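Proline dehydrogenase (Bradyrhizobium japonicum USDA 110, PDB 3HAZ) probably oxidises proline to glutamate in two steps, joining an FAD-dependent proline dehydrogenase and an NAD-dependent aldehyde dehydrogenase in one chain. Local coordinates at residues V238-H244 with E258-L263; A284-E288 with Y316-A320. One frame throughout, in Å; residues are numbered along the deposited sequence.

Contact 1. Residues V238-H244 with E258-L263. With SO4 (sulfate ion), chain K.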
ATOM      1  N   VAL A 238      48.079   5.615 -29.478  1.00 27.71           N
ATOM      2  CA  VAL A 238      48.339   4.222 -29.813  1.00 27.43           C
ATOM      3  C   VAL A 238      47.702   3.304 -28.775  1.00 25.89           C
ATOM      4  O   VAL A 238      47.667   3.639 -27.593  1.00 20.28           O
ATOM      5  CB  VAL A 238      49.859   3.976 -29.869  1.00 30.23           C
ATOM      6  CG1 VAL A 238      50.187   2.519 -29.632  1.00 32.91           C
ATOM      7  CG2 VAL A 238      50.421   4.474 -31.201  1.00 33.48           C
ATOM      8  N   LYS A 239      47.186   2.158 -29.225  1.00 22.81           N
ATOM      9  CA  LYS A 239      46.589   1.162 -28.332  1.00 22.52           C
ATOM     10  C   LYS A 239      47.379  -0.143 -28.313  1.00 21.75           C
ATOM     11  O   LYS A 239      47.599  -0.766 -29.354  1.00 23.68           O
ATOM     12  CB  LYS A 239      45.143   0.868 -28.740  1.00 25.69           C
ATOM     13  CG  LYS A 239      44.124   1.874 -28.227  1.00 23.69           C
ATOM     14  CD  LYS A 239      42.723   1.492 -28.681  1.00 26.83           C
ATOM     15  CE  LYS A 239      41.675   2.439 -28.111  1.00 25.09           C
ATOM     16  NZ  LYS A 239      41.973   3.847 -28.468  1.00 20.08           N
ATOM     17  N   LEU A 240      47.796  -0.566 -27.126  1.00 17.38           N
ATOM     18  CA  LEU A 240      48.549  -1.815 -27.009  1.00 22.76           C
ATOM     19  C   LEU A 240      47.791  -3.003 -27.593  1.00 25.74           C
ATOM     20  O   LEU A 240      48.404  -3.888 -28.174  1.00 23.29           O
ATOM     21  CB  LEU A 240      48.932  -2.093 -25.554  1.00 17.44           C
ATOM     22  CG  LEU A 240      49.749  -0.965 -24.920  1.00 23.79           C
ATOM     23  CD1 LEU A 240      50.091  -1.251 -23.467  1.00 26.14           C
ATOM     24  CD2 LEU A 240      51.012  -0.725 -25.738  1.00 28.92           C
ATOM     25  N   SER A 241      46.463  -3.029 -27.453  1.00 16.70           N
ATOM     26  CA  SER A 241      45.701  -4.179 -27.948  1.00 17.33           C
ATOM     27  C   SER A 241      45.752  -4.264 -29.475  1.00 22.14           C
ATOM     28  O   SER A 241      45.530  -5.323 -30.052  1.00 21.40           O
ATOM     29  CB  SER A 241      44.247  -4.161 -27.449  1.00 19.86           C
ATOM     30  OG  SER A 241      43.474  -3.162 -28.105  1.00 18.72           O
ATOM     31  N   ALA A 242      46.031  -3.139 -30.127  1.00 18.19           N
ATOM     32  CA  ALA A 242      46.163  -3.127 -31.582  1.00 15.24           C
ATOM     33  C   ALA A 242      47.482  -3.763 -32.028  1.00 20.09           C
ATOM     34  O   ALA A 242      47.595  -4.262 -33.151  1.00 19.69           O
ATOM     35  CB  ALA A 242      46.060  -1.698 -32.110  1.00 18.76           C
ATOM     36  N   LEU A 243      48.467  -3.760 -31.135  1.00 20.17           N
ATOM     37  CA  LEU A 243      49.824  -4.193 -31.474  1.00 19.15           C
ATOM     38  C   LEU A 243      50.150  -5.632 -31.091  1.00 27.48           C
ATOM     39  O   LEU A 243      51.249  -6.123 -31.377  1.00 26.21           O
ATOM     40  CB  LEU A 243      50.841  -3.257 -30.829  1.00 20.31           C
ATOM     41  CG  LEU A 243      50.816  -1.840 -31.399  1.00 20.24           C
ATOM     42  CD1 LEU A 243      51.539  -0.884 -30.472  1.00 22.02           C
ATOM     43  CD2 LEU A 243      51.415  -1.824 -32.806  1.00 19.51           C
ATOM     44  N   HIS A 244      49.206  -6.302 -30.438  1.00 21.49           N
ATOM     45  CA  HIS A 244      49.394  -7.694 -30.039  1.00 20.42           C
ATOM     46  C   HIS A 244      48.043  -8.423 -30.013  1.00 21.75           C
ATOM     47  O   HIS A 244      47.069  -7.893 -29.483  1.00 23.40           O
ATOM     48  CB  HIS A 244      50.074  -7.772 -28.672  1.00 20.22           C
ATOM     49  CG  HIS A 244      50.681  -9.107 -28.383  1.00 22.42           C
ATOM     50  ND1 HIS A 244      49.932 -10.193 -27.984  1.00 21.15           N
ATOM     51  CD2 HIS A 244      51.961  -9.543 -28.464  1.00 21.28           C
ATOM     52  CE1 HIS A 244      50.726 -11.237 -27.821  1.00 26.09           C
ATOM     53  NE2 HIS A 244      51.963 -10.867 -28.103  1.00 25.41           N
ATOM     54  N   GLU A 258      57.271  -9.899 -27.128  1.00 31.23           N
ATOM     55  CA  GLU A 258      56.874  -9.556 -28.496  1.00 31.52           C
ATOM     56  C   GLU A 258      56.419  -8.107 -28.664  1.00 31.81           C
ATOM     57  O   GLU A 258      56.765  -7.453 -29.648  1.00 26.92           O
ATOM     58  CB  GLU A 258      55.772 -10.504 -28.989  1.00 31.64           C
ATOM     59  CG  GLU A 258      56.224 -11.957 -29.087  1.00 30.78           C
ATOM     60  CD  GLU A 258      55.102 -12.909 -29.473  1.00 35.00           C
ATOM     61  OE1 GLU A 258      53.963 -12.730 -28.991  1.00 32.25           O
ATOM     62  OE2 GLU A 258      55.366 -13.850 -30.252  1.00 32.73           O
ATOM     63  N   LEU A 259      55.641  -7.610 -27.710  1.00 28.96           N
ATOM     64  CA  LEU A 259      55.015  -6.297 -27.845  1.00 25.30           C
ATOM     65  C   LEU A 259      55.991  -5.130 -27.610  1.00 26.92           C
ATOM     66  O   LEU A 259      56.002  -4.153 -28.359  1.00 23.17           O
ATOM     67  CB  LEU A 259      53.800  -6.198 -26.918  1.00 21.87           C
ATOM     68  CG  LEU A 259      53.086  -4.844 -26.826  1.00 18.62           C
ATOM     69  CD1 LEU A 259      52.876  -4.239 -28.202  1.00 25.38           C
ATOM     70  CD2 LEU A 259      51.763  -4.985 -26.075  1.00 18.27           C
ATOM     71  N   VAL A 260      56.815  -5.243 -26.577  1.00 28.91           N
ATOM     72  CA  VAL A 260      57.751  -4.176 -26.229  1.00 30.11           C
ATOM     73  C   VAL A 260      58.633  -3.692 -27.393  1.00 30.16           C
ATOM     74  O   VAL A 260      58.741  -2.487 -27.622  1.00 29.15           O
ATOM     75  CB  VAL A 260      58.619  -4.557 -25.005  1.00 31.45           C
ATOM     76  CG1 VAL A 260      59.715  -3.521 -24.779  1.00 28.59           C
ATOM     77  CG2 VAL A 260      57.742  -4.701 -23.766  1.00 29.35           C
ATOM     78  N   PRO A 261      59.269  -4.617 -28.129  1.00 32.47           N
ATOM     79  CA  PRO A 261      60.110  -4.119 -29.224  1.00 32.70           C
ATOM     80  C   PRO A 261      59.281  -3.376 -30.262  1.00 29.86           C
ATOM     81  O   PRO A 261      59.771  -2.430 -30.876  1.00 30.11           O
ATOM     82  CB  PRO A 261      60.702  -5.400 -29.837  1.00 36.66           C
ATOM     83  CG  PRO A 261      60.555  -6.450 -28.769  1.00 30.62           C
ATOM     84  CD  PRO A 261      59.319  -6.085 -28.008  1.00 26.97           C
ATOM     85  N   GLN A 262      58.039  -3.805 -30.456  1.00 29.67           N
ATOM     86  CA  GLN A 262      57.150  -3.140 -31.396  1.00 28.04           C
ATOM     87  C   GLN A 262      56.834  -1.714 -30.944  1.00 24.09           C
ATOM     88  O   GLN A 262      56.962  -0.769 -31.722  1.00 28.81           O
ATOM     89  CB  GLN A 262      55.855  -3.942 -31.566  1.00 29.31           C
ATOM     90  CG  GLN A 262      56.072  -5.426 -31.805  1.00 32.01           C
ATOM     91  CD  GLN A 262      56.437  -5.761 -33.235  1.00 47.22           C
ATOM     92  OE1 GLN A 262      56.928  -4.914 -33.989  1.00 39.39           O
ATOM     93  NE2 GLN A 262      56.204  -7.012 -33.619  1.00 57.92           N
ATOM     94  N   LEU A 263      56.416  -1.568 -29.688  1.00 25.53           N
ATOM     95  CA  LEU A 263      56.082  -0.257 -29.133  1.00 26.43           C
ATOM     96  C   LEU A 263      57.313   0.633 -29.093  1.00 26.45           C
ATOM     97  O   LEU A 263      57.220   1.844 -29.272  1.00 29.75           O
ATOM     98  CB  LEU A 263      55.510  -0.385 -27.715  1.00 28.65           C
ATOM     99  CG  LEU A 263      54.908   0.906 -27.140  1.00 26.03           C
ATOM    100  CD1 LEU A 263      53.669   1.330 -27.929  1.00 21.53           C
ATOM    101  CD2 LEU A 263      54.575   0.779 -25.655  1.00 21.27           C
TER
HETATM  102  S   SO4 K1006      39.111   6.458 -26.705  1.00 87.03           S
HETATM  103  O1  SO4 K1006      39.234   7.870 -26.359  1.00 88.49           O
HETATM  104  O2  SO4 K1006      37.867   5.953 -26.135  1.00 87.90           O
HETATM  105  O3  SO4 K1006      39.080   6.310 -28.159  1.00 91.75           O
HETATM  106  O4  SO4 K1006      40.249   5.715 -26.164  1.00 81.22           O
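Leu259 and Leu263, one turn apart on helix 252-272, meet Val238, Leu240 and Leu243 where strand 235-238 of the proline dehydrogenase barrel runs into the short helix 240-243. This is the beta-to-alpha half of a TIM-barrel unit: the strand ends, the chain turns through 240-243, and helix 252-272 packs back over that turn. Leu259 has CG anti to the backbone N (chi1 175°), which carries both its methyls across to the short helix; CD1 presses on Leu243 CB at 3.5 Å, tighter than usual for two carbons, while CD2 lies 4.1 Å from Leu240 CB. Leu263 meets the same two leucines one turn further along the helix. Its CD1 lies 4.0 Å from Leu243 CD1, the two side chains crossing at roughly a right angle, and its CD2 is 3.9 Å from Leu240 CD2. Val238 runs antiparallel alongside Leu263, CG1 to CD1 at 4.1 Å. Tyr214 from helix 204-223 touches Val238 and Leu243, and Val293 of helix 287-298 touches Leu259, so these two helices also border the leucines. Lys239 leaves the backbone on the side away from this layer; its NZ forms a salt bridge with Asp280 and a weak bond to a sulfate ion. At the other end the contact turns polar. The His244 ring and the Glu258 carboxylate stand 51° apart, and Arg254 forms a salt bridge with the same carboxylate oxygen that the histidine uses. His244 ND1 accepts from Arg246 N, leaving NE2 to donate to Glu258 OE1 at 2.9 Å, on the anti side of the carboxylate.

Contact 2. Residues A284-E288 with Y316-A320; sequences ADRLE and YQKRA. With FAD (flavin-adenine dinucleotide), chain C.
Arg319 reaches across to Ala284 with its NH2, which donates to the carbonyl O of Ala284 at 3.0 Å in a nearly straight bond (168°). The oxygen lies in the guanidinium plane, but the donor stands tilted from the carbonyl plane; Leu287 N reaches the same oxygen from the opposite face. Over the guanidinium sits Leu287 CD2, 3.4 Å from Arg319 CZ and centred on one face. The bend at chi3 (-64°) helps turn the arginine head under this methyl. Two waters lie at the guanidinium edge: one joins Arg319 NH1 to Ala284 O and Glu288 N, the other bridges NH1 to Glu288 OE2, whose direct approach to NH1, 4.4 Å, is too long for a salt bridge. The carboxylate's other oxygen, OE1, accepts from Arg524 N. In the TIM barrel these segments belong to successive strand-to-helix connections: 284-288 leads into helix 287-298, while the loop 316-320 runs from strand 309-314 to helix 320-333. Within this loop, a type I turn from Gln317 to Ala320 brings Gln317 OE1 alongside Arg319, where it accepts a bond from Arg319 NH2 at 2.8 Å, on a lone pair in its carbonyl plane. Gln317 NE2 is bonded in turn to Gln314, an FAD-binding residue. Tyr316, next to Gln317 in the chain, belongs to the FAD pocket, its CD2 lying 3.1 Å from the adenosine ribose oxygen FAD O2B.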
ATOM      1  N   ALA A 284      40.088  -2.270 -17.592  1.00 19.93           N
ATOM      2  CA  ALA A 284      40.721  -2.377 -16.284  1.00 19.73           C
ATOM      3  C   ALA A 284      41.569  -3.636 -16.135  1.00 22.21           C
ATOM      4  O   ALA A 284      42.586  -3.616 -15.441  1.00 19.98           O
ATOM      5  CB  ALA A 284      39.671  -2.305 -15.171  1.00 12.38           C
ATOM      6  N   ASP A 285      41.157  -4.730 -16.772  1.00 16.85           N
ATOM      7  CA  ASP A 285      41.901  -5.975 -16.629  1.00 23.30           C
ATOM      8  C   ASP A 285      43.212  -5.954 -17.415  1.00 18.71           C
ATOM      9  O   ASP A 285      44.035  -6.860 -17.288  1.00 19.71           O
ATOM     10  CB  ASP A 285      41.046  -7.217 -16.951  1.00 25.13           C
ATOM     11  CG  ASP A 285      40.631  -7.300 -18.411  1.00 26.62           C
ATOM     12  OD1 ASP A 285      41.041  -6.438 -19.215  1.00 26.90           O
ATOM     13  OD2 ASP A 285      39.880  -8.240 -18.750  1.00 27.04           O
ATOM     14  N   ARG A 286      43.411  -4.904 -18.204  1.00 16.92           N
ATOM     15  CA  ARG A 286      44.662  -4.728 -18.939  1.00 21.75           C
ATOM     16  C   ARG A 286      45.570  -3.650 -18.333  1.00 20.30           C
ATOM     17  O   ARG A 286      46.672  -3.416 -18.831  1.00 21.12           O
ATOM     18  CB  ARG A 286      44.367  -4.400 -20.411  1.00 17.88           C
ATOM     19  CG  ARG A 286      43.845  -5.593 -21.221  1.00 16.76           C
ATOM     20  CD  ARG A 286      43.253  -5.135 -22.544  1.00 24.05           C
ATOM     21  NE  ARG A 286      43.334  -6.161 -23.583  1.00 20.95           N
ATOM     22  CZ  ARG A 286      42.671  -6.103 -24.735  1.00 21.87           C
ATOM     23  NH1 ARG A 286      41.866  -5.073 -24.986  1.00 13.14           N
ATOM     24  NH2 ARG A 286      42.806  -7.073 -25.636  1.00 19.79           N
ATOM     25  N   LEU A 287      45.114  -2.993 -17.268  1.00 19.50           N
ATOM     26  CA  LEU A 287      45.889  -1.904 -16.668  1.00 23.59           C
ATOM     27  C   LEU A 287      47.310  -2.329 -16.263  1.00 23.49           C
ATOM     28  O   LEU A 287      48.297  -1.722 -16.677  1.00 24.35           O
ATOM     29  CB  LEU A 287      45.165  -1.319 -15.456  1.00 19.06           C
ATOM     30  CG  LEU A 287      45.920  -0.174 -14.770  1.00 26.66           C
ATOM     31  CD1 LEU A 287      46.298   0.905 -15.775  1.00 22.31           C
ATOM     32  CD2 LEU A 287      45.122   0.413 -13.618  1.00 23.02           C
ATOM     33  N   GLU A 288      47.397  -3.359 -15.436  1.00 22.32           N
ATOM     34  CA  GLU A 288      48.679  -3.842 -14.931  1.00 24.40           C
ATOM     35  C   GLU A 288      49.617  -4.275 -16.050  1.00 18.43           C
ATOM     36  O   GLU A 288      50.804  -3.955 -16.036  1.00 22.63           O
ATOM     37  CB  GLU A 288      48.460  -5.015 -13.973  1.00 23.83           C
ATOM     38  CG  GLU A 288      47.833  -4.639 -12.650  1.00 18.94           C
ATOM     39  CD  GLU A 288      47.818  -5.800 -11.668  1.00 27.31           C
ATOM     40  OE1 GLU A 288      48.285  -6.900 -12.043  1.00 24.25           O
ATOM     41  OE2 GLU A 288      47.344  -5.612 -10.522  1.00 29.56           O
ATOM     42  N   TYR A 316      38.234   7.364 -13.680  1.00 19.47           N
ATOM     43  CA  TYR A 316      37.053   6.647 -13.208  1.00 21.89           C
ATOM     44  C   TYR A 316      37.426   5.354 -12.487  1.00 18.93           C
ATOM     45  O   TYR A 316      36.580   4.703 -11.888  1.00 25.80           O
ATOM     46  CB  TYR A 316      35.988   6.452 -14.305  1.00 22.03           C
ATOM     47  CG  TYR A 316      36.239   5.393 -15.373  1.00 15.52           C
ATOM     48  CD1 TYR A 316      37.478   4.768 -15.519  1.00  9.46           C
ATOM     49  CD2 TYR A 316      35.224   5.055 -16.269  1.00 16.41           C
ATOM     50  CE1 TYR A 316      37.684   3.806 -16.522  1.00 15.93           C
ATOM     51  CE2 TYR A 316      35.418   4.110 -17.270  1.00 18.10           C
ATOM     52  CZ  TYR A 316      36.650   3.488 -17.396  1.00 19.25           C
ATOM     53  OH  TYR A 316      36.830   2.550 -18.395  1.00 17.94           O
ATOM     54  N   GLN A 317      38.712   5.010 -12.524  1.00 17.30           N
ATOM     55  CA  GLN A 317      39.212   3.845 -11.793  1.00 19.82           C
ATOM     56  C   GLN A 317      39.691   4.242 -10.406  1.00 23.75           C
ATOM     57  O   GLN A 317      40.351   5.268 -10.234  1.00 29.91           O
ATOM     58  CB  GLN A 317      40.361   3.173 -12.544  1.00 22.62           C
ATOM     59  CG  GLN A 317      39.981   2.564 -13.880  1.00 16.00           C
ATOM     60  CD  GLN A 317      40.872   1.390 -14.236  1.00 18.80           C
ATOM     61  OE1 GLN A 317      41.128   0.518 -13.405  1.00 26.53           O
ATOM     62  NE2 GLN A 317      41.337   1.351 -15.480  1.00 20.90           N
ATOM     63  N   LYS A 318      39.363   3.420  -9.419  1.00 22.53           N
ATOM     64  CA  LYS A 318      39.814   3.660  -8.058  1.00 25.52           C
ATOM     65  C   LYS A 318      41.342   3.632  -7.966  1.00 24.26           C
ATOM     66  O   LYS A 318      41.925   4.283  -7.102  1.00 23.11           O
ATOM     67  CB  LYS A 318      39.177   2.640  -7.109  1.00 22.78           C
ATOM     68  CG  LYS A 318      37.649   2.557  -7.253  1.00 19.05           C
ATOM     69  CD  LYS A 318      37.065   1.422  -6.412  1.00 20.63           C
ATOM     70  CE  LYS A 318      35.536   1.380  -6.525  1.00 26.99           C
ATOM     71  NZ  LYS A 318      34.957   0.111  -5.960  1.00 28.31           N
ATOM     72  N   ARG A 319      41.985   2.906  -8.878  1.00 22.96           N
ATOM     73  CA  ARG A 319      43.451   2.802  -8.887  1.00 28.07           C
ATOM     74  C   ARG A 319      44.154   4.011  -9.508  1.00 24.64           C
ATOM     75  O   ARG A 319      45.380   4.071  -9.530  1.00 27.35           O
ATOM     76  CB  ARG A 319      43.901   1.532  -9.619  1.00 23.33           C
ATOM     77  CG  ARG A 319      43.600   0.228  -8.882  1.00 21.51           C
ATOM     78  CD  ARG A 319      43.940  -0.982  -9.745  1.00 22.03           C
ATOM     79  NE  ARG A 319      43.107  -1.039 -10.942  1.00 23.08           N
ATOM     80  CZ  ARG A 319      43.258  -1.923 -11.924  1.00 23.82           C
ATOM     81  NH1 ARG A 319      44.219  -2.838 -11.857  1.00 21.46           N
ATOM     82  NH2 ARG A 319      42.448  -1.888 -12.976  1.00 20.17           N
ATOM     83  N   ALA A 320      43.383   4.975  -9.999  1.00 23.50           N
ATOM     84  CA  ALA A 320      43.953   6.086 -10.772  1.00 25.95           C
ATOM     85  C   ALA A 320      45.087   6.828 -10.051  1.00 26.38           C
ATOM     86  O   ALA A 320      46.147   7.075 -10.634  1.00 22.23           O
ATOM     87  CB  ALA A 320      42.859   7.054 -11.193  1.00 24.34           C
TER
HETATM   88  PA  FAD C2001      31.506  13.867 -18.727  1.00 18.91           P
HETATM   89  O1A FAD C2001      29.972  13.924 -19.287  1.00 21.34           O
HETATM   90  O2A FAD C2001      31.773  14.884 -17.712  1.00 25.24           O
HETATM   91  O5B FAD C2001      31.759  12.406 -18.059  1.00 22.31           O
HETATM   92  C5B FAD C2001      31.446  11.274 -18.820  1.00 24.04           C
HETATM   93  C4B FAD C2001      32.028  10.023 -18.149  1.00 20.13           C
HETATM   94  O4B FAD C2001      31.959   9.879 -16.628  1.00 18.48           O
HETATM   95  C3B FAD C2001      32.270   8.769 -18.737  1.00 19.76           C
HETATM   96  O3B FAD C2001      32.887   8.724 -20.012  1.00 17.71           O
HETATM   97  C2B FAD C2001      32.765   7.919 -17.595  1.00 19.79           C
HETATM   98  O2B FAD C2001      34.159   7.687 -17.522  1.00 18.92           O
HETATM   99  C1B FAD C2001      32.147   8.503 -16.375  1.00 19.68           C
HETATM  100  N9A FAD C2001      30.872   7.969 -15.933  1.00 23.84           N
HETATM  101  C8A FAD C2001      29.645   8.009 -16.587  1.00 22.43           C
HETATM  102  N7A FAD C2001      28.718   7.424 -15.767  1.00 17.56           N
HETATM  103  C5A FAD C2001      29.385   7.022 -14.587  1.00 18.78           C
HETATM  104  C6A FAD C2001      28.909   6.335 -13.337  1.00 19.68           C
HETATM  105  N6A FAD C2001      27.511   5.950 -13.187  1.00 21.45           N
HETATM  106  N1A FAD C2001      29.751   6.077 -12.359  1.00 22.84           N
HETATM  107  C2A FAD C2001      31.105   6.448 -12.471  1.00 18.24           C
HETATM  108  N3A FAD C2001      31.563   7.106 -13.673  1.00 24.31           N
HETATM  109  C4A FAD C2001      30.683   7.375 -14.691  1.00 20.28           C
HETATM  110  N1  FAD C2001      39.189   7.065 -22.134  1.00 17.50           N
HETATM  111  C2  FAD C2001      39.832   5.879 -21.876  1.00 14.53           C
HETATM  112  O2  FAD C2001      39.220   4.929 -21.089  1.00 20.11           O
HETATM  113  N3  FAD C2001      41.116   5.619 -22.467  1.00 23.87           N
HETATM  114  C4  FAD C2001      41.699   6.549 -23.281  1.00 19.21           C
HETATM  115  O4  FAD C2001      42.980   6.323 -23.803  1.00 21.37           O
HETATM  116  C4X FAD C2001      41.030   7.793 -23.548  1.00 17.76           C
HETATM  117  N5  FAD C2001      41.661   8.824 -24.429  1.00 17.46           N
HETATM  118  C5X FAD C2001      40.983  10.041 -24.685  1.00 22.61           C
HETATM  119  C6  FAD C2001      41.601  11.049 -25.559  1.00 20.96           C
HETATM  120  C7  FAD C2001      40.924  12.265 -25.809  1.00 21.13           C
HETATM  121  C7M FAD C2001      41.563  13.290 -26.732  1.00 18.23           C
HETATM  122  C8  FAD C2001      39.604  12.528 -25.190  1.00 25.68           C
HETATM  123  C8M FAD C2001      38.843  13.839 -25.448  1.00 22.32           C
HETATM  124  C9  FAD C2001      39.017  11.561 -24.355  1.00 21.59           C
HETATM  125  C9A FAD C2001      39.711  10.287 -24.097  1.00 22.86           C
HETATM  126  N10 FAD C2001      39.104   9.274 -23.229  1.00 20.92           N
HETATM  127  C10 FAD C2001      39.802   8.035 -22.975  1.00 17.95           C
HETATM  128  C1' FAD C2001      37.857   9.542 -22.444  1.00 19.82           C
HETATM  129  C2' FAD C2001      36.523   9.125 -23.114  1.00 19.73           C
HETATM  130  O2' FAD C2001      36.724   8.894 -24.504  1.00 17.38           O
HETATM  131  C3' FAD C2001      35.462  10.202 -22.831  1.00 20.59           C
HETATM  132  O3' FAD C2001      35.670  11.324 -23.682  1.00 21.57           O
HETATM  133  C4' FAD C2001      35.468  10.689 -21.337  1.00 25.15           C
HETATM  134  O4' FAD C2001      35.502   9.715 -20.352  1.00 20.49           O
HETATM  135  C5' FAD C2001      34.363  11.745 -21.067  1.00 22.17           C
HETATM  136  O5' FAD C2001      34.662  12.587 -19.965  1.00 29.89           O
HETATM  137  P   FAD C2001      34.075  14.137 -20.002  1.00 19.02           P
HETATM  138  O1P FAD C2001      34.654  14.981 -18.685  1.00 29.81           O
HETATM  139  O2P FAD C2001      34.441  14.773 -21.272  1.00 17.83           O
HETATM  140  O3P FAD C2001      32.446  14.016 -20.043  1.00 26.15           O
HETATM  141  O   HOH W   1      44.822  -4.591 -14.271  1.00 23.10           O
HETATM  142  O   HOH W   2      46.160  -3.440  -9.909  1.00 31.81           O

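How the contacts relate
Contacts 1 and 2 follow one another along the chain, the first closing before the second opens, and both belong to the proline dehydrogenase barrel, their centres about 19 Å apart. Three neighbouring strands of its parallel sheet, 235-238, 276-279 and 309-314, lead into them. Helix 287-298, which starts in contact 2, also sends Ser290, Val293 and Thr297 against the side chains of contact 1. Contact 2 includes Tyr316 of the FAD pocket; in contact 1 the side chain of Val238 is about 9 Å from the cofactor. Contact 1 closes one strand-to-helix connection on itself, contact 2 bridges the next two, and Ser241 CB, 3.5 Å from Arg286 NH1, links them at the carboxy-terminal ends of the strands, where FAD binds.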